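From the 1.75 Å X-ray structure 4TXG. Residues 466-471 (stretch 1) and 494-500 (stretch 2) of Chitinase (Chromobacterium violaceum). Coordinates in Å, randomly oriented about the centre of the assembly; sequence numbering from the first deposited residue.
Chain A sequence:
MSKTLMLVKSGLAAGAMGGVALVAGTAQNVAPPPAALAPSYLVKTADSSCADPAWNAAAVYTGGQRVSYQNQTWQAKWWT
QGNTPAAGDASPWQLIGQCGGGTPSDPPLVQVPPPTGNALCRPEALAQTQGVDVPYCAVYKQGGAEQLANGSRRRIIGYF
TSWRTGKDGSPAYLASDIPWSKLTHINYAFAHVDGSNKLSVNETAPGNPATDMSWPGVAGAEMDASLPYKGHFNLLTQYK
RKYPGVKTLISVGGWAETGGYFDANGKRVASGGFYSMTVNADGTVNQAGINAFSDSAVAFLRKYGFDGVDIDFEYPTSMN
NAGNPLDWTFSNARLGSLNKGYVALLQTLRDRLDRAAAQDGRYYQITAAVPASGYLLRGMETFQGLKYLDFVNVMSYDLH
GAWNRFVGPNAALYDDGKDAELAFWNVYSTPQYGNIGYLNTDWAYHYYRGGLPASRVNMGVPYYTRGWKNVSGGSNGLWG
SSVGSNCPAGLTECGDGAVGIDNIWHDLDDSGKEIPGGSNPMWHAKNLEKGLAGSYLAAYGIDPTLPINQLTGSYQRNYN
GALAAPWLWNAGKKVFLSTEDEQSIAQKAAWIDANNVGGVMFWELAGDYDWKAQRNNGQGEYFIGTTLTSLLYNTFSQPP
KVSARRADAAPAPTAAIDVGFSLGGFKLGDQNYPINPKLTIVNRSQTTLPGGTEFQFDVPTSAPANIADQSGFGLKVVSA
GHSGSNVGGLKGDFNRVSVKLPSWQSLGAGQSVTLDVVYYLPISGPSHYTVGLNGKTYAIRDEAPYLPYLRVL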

# COMPACT_ATOMS: atom_id res chain seq x y z
N ARG A 466 -9.34 -12.59 9.03
CA ARG A 466 -10.71 -12.40 8.56
C ARG A 466 -11.32 -13.79 8.51
O ARG A 466 -10.59 -14.78 8.40
CB ARG A 466 -10.78 -11.74 7.18
CG ARG A 466 -10.14 -10.37 7.06
CD ARG A 466 -10.83 -9.31 7.89
NE ARG A 466 -10.48 -7.98 7.38
CZ ARG A 466 -10.76 -6.85 8.01
NH1 ARG A 466 -11.39 -6.87 9.18
NH2 ARG A 466 -10.41 -5.69 7.46
N GLY A 467 -12.63 -13.89 8.60
CA GLY A 467 -13.22 -15.22 8.64
C GLY A 467 -14.71 -15.27 8.37
O GLY A 467 -15.41 -14.27 8.53
N TRP A 468 -15.16 -16.46 7.98
CA TRP A 468 -16.55 -16.75 7.63
C TRP A 468 -17.07 -17.91 8.48
O TRP A 468 -16.30 -18.75 8.93
CB TRP A 468 -16.69 -17.16 6.17
CG TRP A 468 -16.27 -16.19 5.10
CD1 TRP A 468 -17.09 -15.47 4.29
CD2 TRP A 468 -14.92 -15.90 4.67
NE1 TRP A 468 -16.35 -14.72 3.40
CE2 TRP A 468 -15.01 -14.97 3.62
CE3 TRP A 468 -13.65 -16.32 5.09
CZ2 TRP A 468 -13.89 -14.45 2.97
CZ3 TRP A 468 -12.53 -15.80 4.46
CH2 TRP A 468 -12.66 -14.87 3.41
N LYS A 469 -18.39 -17.97 8.67
CA LYS A 469 -19.03 -19.14 9.26
C LYS A 469 -19.97 -19.74 8.23
O LYS A 469 -20.22 -19.12 7.19
CB LYS A 469 -19.78 -18.78 10.55
CG LYS A 469 -20.95 -17.80 10.39
CD LYS A 469 -21.59 -17.54 11.76
CE LYS A 469 -22.56 -16.36 11.73
NZ LYS A 469 -23.89 -16.76 11.20
N ASN A 470 -20.48 -20.94 8.52
CA ASN A 470 -21.41 -21.62 7.62
C ASN A 470 -20.86 -21.71 6.21
O ASN A 470 -21.57 -21.43 5.23
CB ASN A 470 -22.76 -20.92 7.63
CG ASN A 470 -23.37 -20.87 9.01
OD1 ASN A 470 -23.26 -21.83 9.77
ND2 ASN A 470 -23.99 -19.75 9.35
N VAL A 471 -19.59 -22.09 6.11
CA VAL A 471 -18.91 -22.25 4.82
C VAL A 471 -19.27 -23.57 4.15
O VAL A 471 -19.21 -24.63 4.79
CB VAL A 471 -17.38 -22.20 5.00
CG1 VAL A 471 -16.67 -22.50 3.67
CG2 VAL A 471 -16.93 -20.85 5.57
N CYS A 494 -23.33 -9.78 1.12
CA CYS A 494 -22.20 -9.99 2.03
C CYS A 494 -21.94 -11.47 2.20
O CYS A 494 -22.77 -12.31 1.84
CB CYS A 494 -22.47 -9.35 3.39
SG CYS A 494 -23.84 -10.10 4.29
N GLY A 495 -20.77 -11.79 2.74
CA GLY A 495 -20.52 -13.14 3.20
C GLY A 495 -21.09 -13.31 4.60
O GLY A 495 -21.53 -12.35 5.21
N ASP A 496 -21.08 -14.54 5.11
CA ASP A 496 -21.54 -14.80 6.48
C ASP A 496 -20.35 -14.71 7.42
O ASP A 496 -19.66 -15.69 7.64
CB ASP A 496 -22.21 -16.17 6.57
CG ASP A 496 -23.17 -16.30 7.74
OD1 ASP A 496 -23.28 -15.35 8.55
OD2 ASP A 496 -23.82 -17.36 7.85
N GLY A 497 -20.08 -13.51 7.94
CA GLY A 497 -18.90 -13.28 8.76
C GLY A 497 -18.92 -14.07 10.06
O GLY A 497 -19.97 -14.26 10.66
N ALA A 498 -17.75 -14.55 10.48
CA ALA A 498 -17.67 -15.29 11.73
C ALA A 498 -17.92 -14.35 12.90
O ALA A 498 -17.65 -13.14 12.80
CB ALA A 498 -16.33 -15.99 11.86
N VAL A 499 -18.44 -14.88 14.00
CA VAL A 499 -18.92 -14.05 15.09
C VAL A 499 -18.42 -14.53 16.45
O VAL A 499 -17.83 -15.59 16.56
CB VAL A 499 -20.48 -14.01 15.13
CG1 VAL A 499 -21.06 -13.34 13.86
CG2 VAL A 499 -21.06 -15.41 15.32
N GLY A 500 -18.66 -13.71 17.47
CA GLY A 500 -18.41 -14.11 18.85
C GLY A 500 -16.94 -14.37 19.14
O GLY A 500 -16.10 -13.50 18.94

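What holds the two backbones together? A single beta bridge pairs Trp468 with Gly497, their CA atoms 4.3 Å apart. Two nearly straight hydrogen bonds frame it: Ala498 N donates to Gly467 O at 3.1 Å, and Lys469 N donates to Asp496 O at 2.8 Å. The second carbonyl also receives a CA-H...O contact, with Trp468 CA 3.3 Å from Asp496 O. The pairing goes no further, and the touching segments run 99° apart end to end.

How does Lys469 reach its acidic partner? Its CA-to-CB bond points sideways, with chi1 at p; chi2 and chi3 are both t, so the chain extends before chi4, at 81° (p), turns the amine. Lys469 NZ then lies 3.1 Å from Asp496 OD1 in a salt bridge, with a weak hydrogen bond to Asp496 OD2 at 3.4 Å. Along the way the aliphatic part packs on the other stretch: Lys469 CE is 3.5 Å from Gly497 O and 4.0 Å from Val499 CG1.

Why is the Asp496 carboxylate so well placed? With chi1 at -157° (t), the side chain leaves sideways but its end comes nearer to stretch 1, where two donors meet it. Besides the lysine, Asn470 ND2 gives Asp496 OD2 a 2.8 Å hydrogen bond. Asn470, whose CA-to-CB bond points toward stretch 2, makes this bond with chi1 at m and a left-handed backbone (phi 52°, psi 45°).

Where does the large ring of Trp468 go? Its CA-to-CB bond points away from stretch 2, with chi1 m and chi2 -106°, yet the indole edge still borders the partner near Asp496 N and Gly495 CA. Trp468 CD1 is 4.3 Å from Gly495 CA. A CB on Gly495 would fall 3.0 Å from Trp468 NE1, a clash that the bare glycine avoids.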